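Local structure of alpha-L-rhamnosidase (Aspergillus terreus, 6GSZ) at residues H356-M360 with T757-H761; L582-A588 with W739-D743; N688-V692 with Q721-W727. The protein probably hydrolyses terminal non-reducing alpha-L-rhamnose residues in alpha-L-rhamnosides, and carries N-linked glycans and binds calcium. All coordinates share one frame. Residue numbers count along the deposited sequence, not the author numbering.

Overall arrangement
The three contacts show how loops of a helical glycosidase domain hold one another and a neighbouring beta domain. Interaction 1 joins strand 351-361 of the concanavalin-like domain to the loop before helix 768-775; interactions 2 and 3 lie wholly within the six-hairpin domain. Along the chain, interaction 1 encloses interaction 2, which in turn encloses interaction 3. Centres of interactions 1 and 2 are about 15 Å apart, those of 2 and 3 about 13 Å and those of 1 and 3 about 21 Å. Interaction 2 touches both others, so packing continues from the domain boundary past the glucose-occupied pocket, to which His761 and Glu740 contribute, to the helix-connecting loops of interaction 3.

Interaction 1 of 3, residues H356-M360 with T757-H761; sequences HTEVM and TSFNH. With BGC (beta-D-glucopyranose), chain B.
Neither backbone is helical here: residues 356-357 run as extended strand, Glu358 breaks the extension with phi/psi of -79°/-36°, and Val359 returns to extended angles (-143°/167°), while 757-761 is an irregular loop. The two chains come closest at Glu358 and Phe759, whose CA atoms are 6.6 Å apart, and only about 210 Å² is buried between them. The kink at Glu358 lets both Glu358 and Val359 direct their CA-to-CB bonds toward the loop. Thr357 stays behind, its OG1 donating to Val359 O at 3.0 Å. Glu358 reaches out with chi1 m and chi2 t, and its OE1 accepts the backbone N of Phe759 at 2.9 Å. Its OE2 lies 3.3 Å from Asn760 CB and takes a hydrogen bond from a water at 2.8 Å; that water accepts from Asn760 ND2 at 3.0 Å, while Asn760 OD1 pairs with Ser449. Asn335 and Gln463 also bond to OE2. Val359 CG1 sits over one face of the Phe759 ring (chi1 m), 3.7 Å from its centroid and 7° off the normal, a clear CH-pi contact. Within the loop, Ser758 OG forms an ST turn by accepting Asn760 N at 3.0 Å and hydrogen-bonds His761 ND1 at 2.8 Å, consistent with a fixed imidazole, whose NE2 donates to glucose O1 at 2.9 Å. A concanavalin-like domain thus meets the loop carrying the pocket residue His761 through a buried carboxylate and a CH-pi contact; chemically, Glu358 takes up the Phe759 NH directly and the Asn760 amide through water, without touching the sugar.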
loop_
_atom_site.group_PDB
_atom_site.type_symbol
_atom_site.label_atom_id
_atom_site.label_comp_id
_atom_site.label_asym_id
_atom_site.label_seq_id
_atom_site.Cartn_x
_atom_site.Cartn_y
_atom_site.Cartn_z
ATOM N N HIS A 356 -0.648 -17.954 -15.682
ATOM C CA HIS A 356 -1.592 -17.216 -14.815
ATOM C C HIS A 356 -2.203 -16.023 -15.558
ATOM O O HIS A 356 -1.473 -15.227 -16.130
ATOM C CB HIS A 356 -0.833 -16.714 -13.571
ATOM C CG HIS A 356 -0.107 -17.761 -12.777
ATOM N ND1 HIS A 356 1.069 -18.334 -13.223
ATOM C CD2 HIS A 356 -0.367 -18.330 -11.571
ATOM C CE1 HIS A 356 1.508 -19.178 -12.301
ATOM N NE2 HIS A 356 0.643 -19.232 -11.295
ATOM N N THR A 357 -3.545 -15.887 -15.517
ATOM C CA THR A 357 -4.218 -14.750 -16.178
ATOM C C THR A 357 -5.337 -14.194 -15.286
ATOM O O THR A 357 -5.860 -14.868 -14.416
ATOM C CB THR A 357 -4.770 -15.116 -17.563
ATOM O OG1 THR A 357 -5.906 -15.967 -17.414
ATOM C CG2 THR A 357 -3.728 -15.790 -18.429
ATOM N N GLU A 358 -5.716 -12.948 -15.577
ATOM C CA GLU A 358 -6.805 -12.275 -14.835
ATOM C C GLU A 358 -8.179 -12.736 -15.310
ATOM O O GLU A 358 -9.137 -12.812 -14.522
ATOM C CB GLU A 358 -6.683 -10.767 -15.016
ATOM C CG GLU A 358 -5.490 -10.211 -14.312
ATOM C CD GLU A 358 -5.548 -8.691 -14.281
ATOM O OE1 GLU A 358 -5.570 -8.061 -15.377
ATOM O OE2 GLU A 358 -5.616 -8.150 -13.168
ATOM N N VAL A 359 -8.277 -12.994 -16.614
ATOM C CA VAL A 359 -9.556 -13.233 -17.284
ATOM C C VAL A 359 -9.370 -14.312 -18.342
ATOM O O VAL A 359 -8.244 -14.674 -18.724
ATOM C CB VAL A 359 -10.112 -11.960 -17.942
ATOM C CG1 VAL A 359 -10.398 -10.882 -16.903
ATOM C CG2 VAL A 359 -9.210 -11.448 -19.048
ATOM N N MET A 360 -10.518 -14.797 -18.809
ATOM C CA MET A 360 -10.627 -15.624 -19.965
ATOM C C MET A 360 -11.079 -14.744 -21.139
ATOM O O MET A 360 -11.773 -13.724 -20.956
ATOM C CB MET A 360 -11.681 -16.715 -19.753
ATOM C CG MET A 360 -11.494 -17.580 -18.546
ATOM S SD MET A 360 -10.079 -18.674 -18.757
ATOM C CE MET A 360 -10.696 -19.866 -19.956
ATOM N N THR A 757 -4.265 -2.525 -20.943
ATOM C CA THR A 757 -5.523 -2.938 -20.321
ATOM C C THR A 757 -5.253 -3.872 -19.147
ATOM O O THR A 757 -4.692 -4.958 -19.350
ATOM C CB THR A 757 -6.462 -3.611 -21.324
ATOM O OG1 THR A 757 -6.757 -2.683 -22.375
ATOM C CG2 THR A 757 -7.751 -4.075 -20.698
ATOM N N SER A 758 -5.641 -3.463 -17.945
ATOM C CA SER A 758 -5.479 -4.223 -16.728
ATOM C C SER A 758 -6.845 -4.397 -16.047
ATOM O O SER A 758 -7.708 -3.490 -16.072
ATOM C CB SER A 758 -4.482 -3.533 -15.815
ATOM O OG SER A 758 -4.824 -3.645 -14.449
ATOM N N PHE A 759 -7.017 -5.526 -15.347
ATOM C CA PHE A 759 -8.204 -5.794 -14.558
ATOM C C PHE A 759 -7.926 -5.629 -13.050
ATOM O O PHE A 759 -8.692 -6.165 -12.228
ATOM C CB PHE A 759 -8.791 -7.183 -14.867
ATOM C CG PHE A 759 -9.304 -7.265 -16.273
ATOM C CD1 PHE A 759 -10.606 -6.907 -16.537
ATOM C CD2 PHE A 759 -8.489 -7.650 -17.334
ATOM C CE1 PHE A 759 -11.093 -6.948 -17.836
ATOM C CE2 PHE A 759 -8.983 -7.693 -18.622
ATOM C CZ PHE A 759 -10.279 -7.340 -18.873
ATOM N N ASN A 760 -6.875 -4.892 -12.671
ATOM C CA ASN A 760 -6.572 -4.754 -11.252
ATOM C C ASN A 760 -5.757 -3.485 -10.991
ATOM O O ASN A 760 -4.564 -3.535 -10.711
ATOM C CB ASN A 760 -5.842 -5.984 -10.727
ATOM C CG ASN A 760 -5.951 -6.168 -9.236
ATOM O OD1 ASN A 760 -6.444 -5.270 -8.530
ATOM N ND2 ASN A 760 -5.502 -7.297 -8.709
ATOM N N HIS A 761 -6.450 -2.345 -11.067
ATOM C CA HIS A 761 -5.921 -0.994 -10.770
ATOM C C HIS A 761 -6.840 -0.360 -9.731
ATOM O O HIS A 761 -8.046 -0.430 -9.943
ATOM C CB HIS A 761 -5.994 -0.111 -12.030
ATOM C CG HIS A 761 -4.797 0.003 -12.901
ATOM N ND1 HIS A 761 -4.322 -1.059 -13.652
ATOM C CD2 HIS A 761 -4.039 1.082 -13.217
ATOM C CE1 HIS A 761 -3.288 -0.638 -14.357
ATOM N NE2 HIS A 761 -3.068 0.686 -14.101
HETATM C C2 BGC B . -0.857 4.133 -14.586
HETATM C C3 BGC B . -1.038 5.559 -15.026
HETATM C C4 BGC B . -0.120 6.070 -16.113
HETATM C C5 BGC B . -0.185 5.062 -17.154
HETATM C C6 BGC B . 0.693 5.594 -18.270
HETATM C C1 BGC B . -0.772 3.228 -15.802
HETATM O O1 BGC B . -0.736 1.885 -15.360
HETATM O O2 BGC B . -2.056 3.630 -14.045
HETATM O O3 BGC B . -0.697 6.326 -13.999
HETATM O O4 BGC B . -0.386 7.391 -16.640
HETATM O O5 BGC B . 0.188 3.705 -16.747
HETATM O O6 BGC B . 0.796 4.582 -19.277
HETATM O O HOH W 1 -4.550 -9.254 -10.813
#

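Interaction 2 of 3, residues L582-A588 with W739-D743; sequences LDPKAPA and WERWD. With MAN (alpha-D-mannopyranose), chain F.
Two irregular loops of the six-hairpin domain meet here, nearest in their CA atoms at Leu582-Arg741 and Pro584-Trp742, both 6.5 Å, and burying about 343 Å². Leu582 has positive phi (67°/30°); a type I turn then runs from Asp583 to Ala586, closed by Ala586 N to Asp583 O at 2.9 Å; an Asx turn overlaps it, Asp583 OD1 accepting Lys585 N at 2.9 Å. Along the partner loop, Trp739 is out of reach of 582-588 and meets Phe759 edge-to-face. Glu740, extended with chi1 and chi2 both t, offers its CG to Leu582 CD1 at 3.7 Å; its carboxylate is salt-bridged to Arg464 and the residue touches the bound glucose. Arg741 follows with chi1 m, chi2 and chi3 t. Leu582 CD2 lies over one face of its guanidinium, 3.6 Å from NH1, NH2 donates to Ala588 O at 2.9 Å, and NH1 donates to a water, at 2.9 Å, that itself donates to Pro587 O at 2.8 Å; NE is held by Met756 O and Thr757 OG1. Trp742, chi1 m, places CD1 3.8 Å from Pro584 CB, its NE1 donating to Thr694 O, and a water accepts from its backbone N at 3.0 Å and donates to Leu582 O at 2.9 Å. Asp743 OD2 lies 3.5 Å from C6 of a glycan mannose, whose O4 donates to Ala586 O at 2.8 Å. Chemically, Arg741 and bridging waters serve the carbonyls of Leu582, Pro587 and Ala588, while 739-743 runs from Glu740 at the pocket to Asp743 beside the glycan.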
loop_
_atom_site.group_PDB
_atom_site.type_symbol
_atom_site.label_atom_id
_atom_site.label_comp_id
_atom_site.label_asym_id
_atom_site.label_seq_id
_atom_site.Cartn_x
_atom_site.Cartn_y
_atom_site.Cartn_z
ATOM N N LEU A 582 -7.679 8.410 -19.215
ATOM C CA LEU A 582 -8.648 7.319 -19.267
ATOM C C LEU A 582 -10.077 7.836 -19.046
ATOM O O LEU A 582 -10.940 7.088 -18.645
ATOM C CB LEU A 582 -8.246 6.189 -18.296
ATOM C CG LEU A 582 -7.181 5.241 -18.838
ATOM C CD1 LEU A 582 -6.728 4.255 -17.768
ATOM C CD2 LEU A 582 -7.673 4.527 -20.084
ATOM N N ASP A 583 -10.319 9.090 -19.449
ATOM C CA ASP A 583 -11.678 9.577 -19.735
ATOM C C ASP A 583 -12.338 8.479 -20.559
ATOM O O ASP A 583 -11.713 7.998 -21.501
ATOM C CB ASP A 583 -11.578 10.919 -20.483
ATOM C CG ASP A 583 -12.854 11.557 -20.995
ATOM O OD1 ASP A 583 -13.839 10.813 -21.246
ATOM O OD2 ASP A 583 -12.826 12.793 -21.154
ATOM N N PRO A 584 -13.562 8.015 -20.256
ATOM C CA PRO A 584 -14.167 6.923 -21.026
ATOM C C PRO A 584 -14.376 7.221 -22.522
ATOM O O PRO A 584 -14.536 6.283 -23.323
ATOM C CB PRO A 584 -15.510 6.691 -20.335
ATOM C CG PRO A 584 -15.797 7.969 -19.625
ATOM C CD PRO A 584 -14.447 8.510 -19.193
ATOM N N LYS A 585 -14.360 8.490 -22.922
ATOM C CA LYS A 585 -14.493 8.888 -24.309
ATOM C C LYS A 585 -13.135 8.948 -25.037
ATOM O O LYS A 585 -13.126 9.103 -26.260
ATOM C CB LYS A 585 -15.178 10.253 -24.413
ATOM C CG LYS A 585 -16.591 10.345 -23.870
ATOM C CD LYS A 585 -17.628 9.706 -24.682
ATOM C CE LYS A 585 -19.008 10.189 -24.266
ATOM N NZ LYS A 585 -20.037 9.176 -24.581
ATOM N N ALA A 586 -12.011 8.824 -24.315
ATOM C CA ALA A 586 -10.711 8.803 -24.996
ATOM C C ALA A 586 -10.612 7.538 -25.855
ATOM O O ALA A 586 -11.103 6.468 -25.463
ATOM C CB ALA A 586 -9.583 8.871 -24.004
ATOM N N PRO A 587 -9.962 7.611 -27.036
ATOM C CA PRO A 587 -9.738 6.419 -27.851
ATOM C C PRO A 587 -8.904 5.390 -27.076
ATOM O O PRO A 587 -8.031 5.796 -26.299
ATOM C CB PRO A 587 -8.951 6.932 -29.069
ATOM C CG PRO A 587 -9.177 8.411 -29.096
ATOM C CD PRO A 587 -9.339 8.806 -27.638
ATOM N N ALA A 588 -9.161 4.086 -27.292
ATOM C CA ALA A 588 -8.402 3.022 -26.551
ATOM C C ALA A 588 -6.876 3.162 -26.724
ATOM O O ALA A 588 -6.125 2.933 -25.743
ATOM C CB ALA A 588 -8.876 1.657 -26.968
ATOM N N TRP A 739 -11.029 -2.184 -12.294
ATOM C CA TRP A 739 -10.260 -2.305 -13.551
ATOM C C TRP A 739 -9.630 -0.957 -13.904
ATOM O O TRP A 739 -10.115 0.106 -13.530
ATOM C CB TRP A 739 -11.152 -2.778 -14.703
ATOM C CG TRP A 739 -11.923 -4.027 -14.424
ATOM C CD1 TRP A 739 -11.689 -5.001 -13.497
ATOM C CD2 TRP A 739 -13.041 -4.479 -15.203
ATOM N NE1 TRP A 739 -12.603 -6.019 -13.633
ATOM C CE2 TRP A 739 -13.456 -5.714 -14.664
ATOM C CE3 TRP A 739 -13.757 -3.911 -16.259
ATOM C CZ2 TRP A 739 -14.530 -6.439 -15.195
ATOM C CZ3 TRP A 739 -14.825 -4.611 -16.781
ATOM C CH2 TRP A 739 -15.200 -5.859 -16.260
ATOM N N GLU A 740 -8.545 -0.990 -14.656
ATOM C CA GLU A 740 -7.847 0.203 -15.123
ATOM C C GLU A 740 -8.769 1.114 -15.930
ATOM O O GLU A 740 -8.786 2.328 -15.705
ATOM C CB GLU A 740 -6.661 -0.255 -15.957
ATOM C CG GLU A 740 -5.809 0.832 -16.577
ATOM C CD GLU A 740 -4.590 0.326 -17.332
ATOM O OE1 GLU A 740 -4.678 -0.779 -17.925
ATOM O OE2 GLU A 740 -3.572 1.078 -17.324
ATOM N N ARG A 741 -9.416 0.532 -16.939
ATOM C CA ARG A 741 -10.337 1.225 -17.784
ATOM C C ARG A 741 -11.769 0.943 -17.312
ATOM O O ARG A 741 -12.088 -0.153 -16.858
ATOM C CB ARG A 741 -10.267 0.670 -19.199
ATOM C CG ARG A 741 -8.896 0.780 -19.839
ATOM C CD ARG A 741 -8.844 0.034 -21.153
ATOM N NE ARG A 741 -7.628 0.313 -21.923
ATOM C CZ ARG A 741 -7.414 1.413 -22.655
ATOM N NH1 ARG A 741 -8.382 2.328 -22.841
ATOM N NH2 ARG A 741 -6.222 1.593 -23.208
ATOM N N TRP A 742 -12.652 1.923 -17.493
ATOM C CA TRP A 742 -14.077 1.660 -17.229
ATOM C C TRP A 742 -14.496 0.392 -17.996
ATOM O O TRP A 742 -15.221 -0.499 -17.471
ATOM C CB TRP A 742 -14.944 2.881 -17.588
ATOM C CG TRP A 742 -14.620 4.079 -16.745
ATOM C CD1 TRP A 742 -13.999 5.223 -17.114
ATOM C CD2 TRP A 742 -14.949 4.228 -15.366
ATOM N NE1 TRP A 742 -13.882 6.079 -16.046
ATOM C CE2 TRP A 742 -14.427 5.469 -14.953
ATOM C CE3 TRP A 742 -15.563 3.392 -14.420
ATOM C CZ2 TRP A 742 -14.613 5.950 -13.666
ATOM C CZ3 TRP A 742 -15.735 3.871 -13.144
ATOM C CH2 TRP A 742 -15.229 5.118 -12.772
ATOM N N ASP A 743 -13.969 0.270 -19.216
ATOM C CA ASP A 743 -14.333 -0.818 -20.141
ATOM C C ASP A 743 -13.131 -1.749 -20.392
ATOM O O ASP A 743 -12.889 -2.122 -21.537
ATOM C CB ASP A 743 -14.871 -0.242 -21.476
ATOM C CG ASP A 743 -13.935 0.744 -22.172
ATOM O OD1 ASP A 743 -12.876 1.112 -21.578
ATOM O OD2 ASP A 743 -14.303 1.241 -23.240
HETATM C C1 MAN F . -16.550 5.770 -28.354
HETATM C C2 MAN F . -15.554 6.913 -28.133
HETATM C C3 MAN F . -14.182 6.312 -27.803
HETATM C C4 MAN F . -14.278 5.390 -26.567
HETATM C C5 MAN F . -15.371 4.355 -26.812
HETATM C C6 MAN F . -15.625 3.519 -25.584
HETATM O O2 MAN F . -16.050 7.741 -27.092
HETATM O O3 MAN F . -13.178 7.354 -27.698
HETATM O O4 MAN F . -13.015 4.642 -26.321
HETATM O O5 MAN F . -16.642 4.899 -27.214
HETATM O O6 MAN F . -16.698 2.673 -25.933
HETATM O O HOH W 2 -11.457 4.230 -18.988
HETATM O O HOH W 3 -14.934 3.804 -22.039
HETATM O O HOH W 4 -8.268 5.116 -23.609
#

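Interaction 3 of 3, residues N688-V692 with Q721-W727; sequences NDYKV and QTEVPSW
Residues 688-692 follow helix 671-687, which ends in a Schellman motif with Asp689 (positive phi) as C-prime, and Asn688 to Lys691 form a type I' turn. Lys691 N donates to Asn688 O at 3.2 Å, and Asn688 ND2 to Lys691 O at 2.9 Å; Lys691 O also accepts from Gln656 NE2. Opposite, a cis peptide precedes Pro725. CA atoms approach to 5.7 Å at Lys691-Pro725 and 5.5 Å at Val692-Ser726, where Val692 N donates to Pro725 O at 3.2 Å, the one hydrogen bond between the segments. Lys691 NZ makes long salt bridges, 3.9 Å each, to Glu723 OE1 and Asp689 OD2. Gln721 NE2 is satisfied by Ser717 O, Trp727 NE1 by Val764 O. Val692 CG1 lies over the Trp727 ring, 3.9 Å from the six-membered centroid, a CH-pi contact, and its CG2 is 3.8 Å from Pro725 CB. Ser726 OG accepts from Tyr729 N. A Schellman-terminated helix end thus packs against the serine N-cap of helix 727-732 in the (alpha/alpha)6-barrel domain of six-hairpin glycosidases.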
loop_
_atom_site.group_PDB
_atom_site.type_symbol
_atom_site.label_atom_id
_atom_site.label_comp_id
_atom_site.label_asym_id
_atom_site.label_seq_id
_atom_site.Cartn_x
_atom_site.Cartn_y
_atom_site.Cartn_z
ATOM N N ASN A 688 -26.390 12.157 -19.603
ATOM C CA ASN A 688 -25.539 11.010 -19.906
ATOM C C ASN A 688 -26.065 9.716 -19.285
ATOM O O ASN A 688 -25.320 8.744 -19.182
ATOM C CB ASN A 688 -24.123 11.282 -19.383
ATOM C CG ASN A 688 -23.056 10.472 -20.090
ATOM O OD1 ASN A 688 -23.096 10.376 -21.313
ATOM N ND2 ASN A 688 -22.089 9.933 -19.345
ATOM N N ASP A 689 -27.330 9.665 -18.867
ATOM C CA ASP A 689 -27.949 8.492 -18.228
ATOM C C ASP A 689 -27.136 8.045 -17.006
ATOM O O ASP A 689 -27.054 6.859 -16.691
ATOM C CB ASP A 689 -28.153 7.362 -19.240
ATOM C CG ASP A 689 -29.222 7.626 -20.281
ATOM O OD1 ASP A 689 -30.213 8.316 -19.955
ATOM O OD2 ASP A 689 -29.042 7.142 -21.404
ATOM N N TYR A 690 -26.564 9.030 -16.298
ATOM C CA TYR A 690 -25.838 8.839 -15.034
ATOM C C TYR A 690 -24.566 7.989 -15.195
ATOM O O TYR A 690 -23.997 7.552 -14.196
ATOM C CB TYR A 690 -26.732 8.257 -13.934
ATOM C CG TYR A 690 -27.844 9.207 -13.544
ATOM C CD1 TYR A 690 -27.636 10.228 -12.628
ATOM C CD2 TYR A 690 -29.106 9.117 -14.127
ATOM C CE1 TYR A 690 -28.646 11.110 -12.266
ATOM C CE2 TYR A 690 -30.124 10.000 -13.775
ATOM C CZ TYR A 690 -29.893 10.987 -12.832
ATOM O OH TYR A 690 -30.878 11.857 -12.427
ATOM N N LYS A 691 -24.097 7.820 -16.419
ATOM C CA LYS A 691 -22.840 7.112 -16.671
ATOM C C LYS A 691 -21.675 8.037 -16.332
ATOM O O LYS A 691 -21.707 9.261 -16.539
ATOM C CB LYS A 691 -22.751 6.670 -18.127
ATOM C CG LYS A 691 -23.807 5.650 -18.507
ATOM C CD LYS A 691 -23.892 5.359 -19.983
ATOM C CE LYS A 691 -24.843 4.215 -20.260
ATOM N NZ LYS A 691 -26.035 4.666 -21.012
ATOM N N VAL A 692 -20.629 7.441 -15.776
ATOM C CA VAL A 692 -19.441 8.190 -15.347
ATOM C C VAL A 692 -18.762 8.771 -16.577
ATOM O O VAL A 692 -18.665 8.103 -17.626
ATOM C CB VAL A 692 -18.441 7.313 -14.576
ATOM C CG1 VAL A 692 -19.093 6.560 -13.448
ATOM C CG2 VAL A 692 -17.700 6.360 -15.495
ATOM N N GLN A 721 -25.690 2.709 -11.445
ATOM C CA GLN A 721 -25.707 2.340 -12.886
ATOM C C GLN A 721 -24.928 1.035 -13.081
ATOM O O GLN A 721 -23.893 0.857 -12.468
ATOM C CB GLN A 721 -25.038 3.396 -13.758
ATOM C CG GLN A 721 -25.820 4.675 -13.878
ATOM C CD GLN A 721 -27.249 4.415 -14.282
ATOM O OE1 GLN A 721 -27.506 3.812 -15.331
ATOM N NE2 GLN A 721 -28.178 4.889 -13.453
ATOM N N THR A 722 -25.454 0.148 -13.931
ATOM C CA THR A 722 -24.792 -1.107 -14.202
ATOM C C THR A 722 -24.325 -1.234 -15.647
ATOM O O THR A 722 -23.666 -2.249 -15.957
ATOM C CB THR A 722 -25.677 -2.297 -13.834
ATOM O OG1 THR A 722 -26.888 -2.191 -14.583
ATOM C CG2 THR A 722 -25.962 -2.336 -12.352
ATOM N N GLU A 723 -24.657 -0.265 -16.508
ATOM C CA GLU A 723 -24.185 -0.262 -17.885
ATOM C C GLU A 723 -22.858 0.485 -17.986
ATOM O O GLU A 723 -22.547 1.317 -17.188
ATOM C CB GLU A 723 -25.232 0.336 -18.838
ATOM C CG GLU A 723 -26.507 -0.476 -18.914
ATOM C CD GLU A 723 -27.323 -0.180 -20.163
ATOM O OE1 GLU A 723 -27.199 0.961 -20.727
ATOM O OE2 GLU A 723 -28.074 -1.087 -20.592
ATOM N N VAL A 724 -22.046 0.122 -18.981
ATOM C CA VAL A 724 -20.751 0.744 -19.175
ATOM C C VAL A 724 -20.939 2.162 -19.701
ATOM O O VAL A 724 -21.832 2.399 -20.534
ATOM C CB VAL A 724 -19.900 -0.124 -20.117
ATOM C CG1 VAL A 724 -20.414 -0.122 -21.546
ATOM C CG2 VAL A 724 -18.436 0.284 -20.116
ATOM N N PRO A 725 -20.129 3.163 -19.287
ATOM C CA PRO A 725 -19.160 3.084 -18.184
ATOM C C PRO A 725 -19.769 3.404 -16.810
ATOM O O PRO A 725 -20.534 4.388 -16.670
ATOM C CB PRO A 725 -18.164 4.183 -18.601
ATOM C CG PRO A 725 -18.999 5.253 -19.210
ATOM C CD PRO A 725 -20.082 4.484 -19.944
ATOM N N SER A 726 -19.400 2.627 -15.795
ATOM C CA SER A 726 -19.861 2.788 -14.428
ATOM C C SER A 726 -19.059 1.837 -13.537
ATOM O O SER A 726 -18.333 0.966 -14.033
ATOM C CB SER A 726 -21.346 2.482 -14.286
ATOM O OG SER A 726 -21.579 1.111 -14.558
ATOM N N TRP A 727 -19.168 1.983 -12.231
ATOM C CA TRP A 727 -18.521 1.040 -11.307
ATOM C C TRP A 727 -19.180 -0.346 -11.310
ATOM O O TRP A 727 -18.502 -1.368 -11.390
ATOM C CB TRP A 727 -18.496 1.600 -9.900
ATOM C CG TRP A 727 -17.644 2.812 -9.754
ATOM C CD1 TRP A 727 -16.312 2.837 -9.485
ATOM C CD2 TRP A 727 -18.062 4.186 -9.798
ATOM N NE1 TRP A 727 -15.854 4.123 -9.434
ATOM C CE2 TRP A 727 -16.915 4.977 -9.591
ATOM C CE3 TRP A 727 -19.284 4.820 -10.025
ATOM C CZ2 TRP A 727 -16.953 6.370 -9.602
ATOM C CZ3 TRP A 727 -19.322 6.197 -10.044
ATOM C CH2 TRP A 727 -18.173 6.956 -9.826
#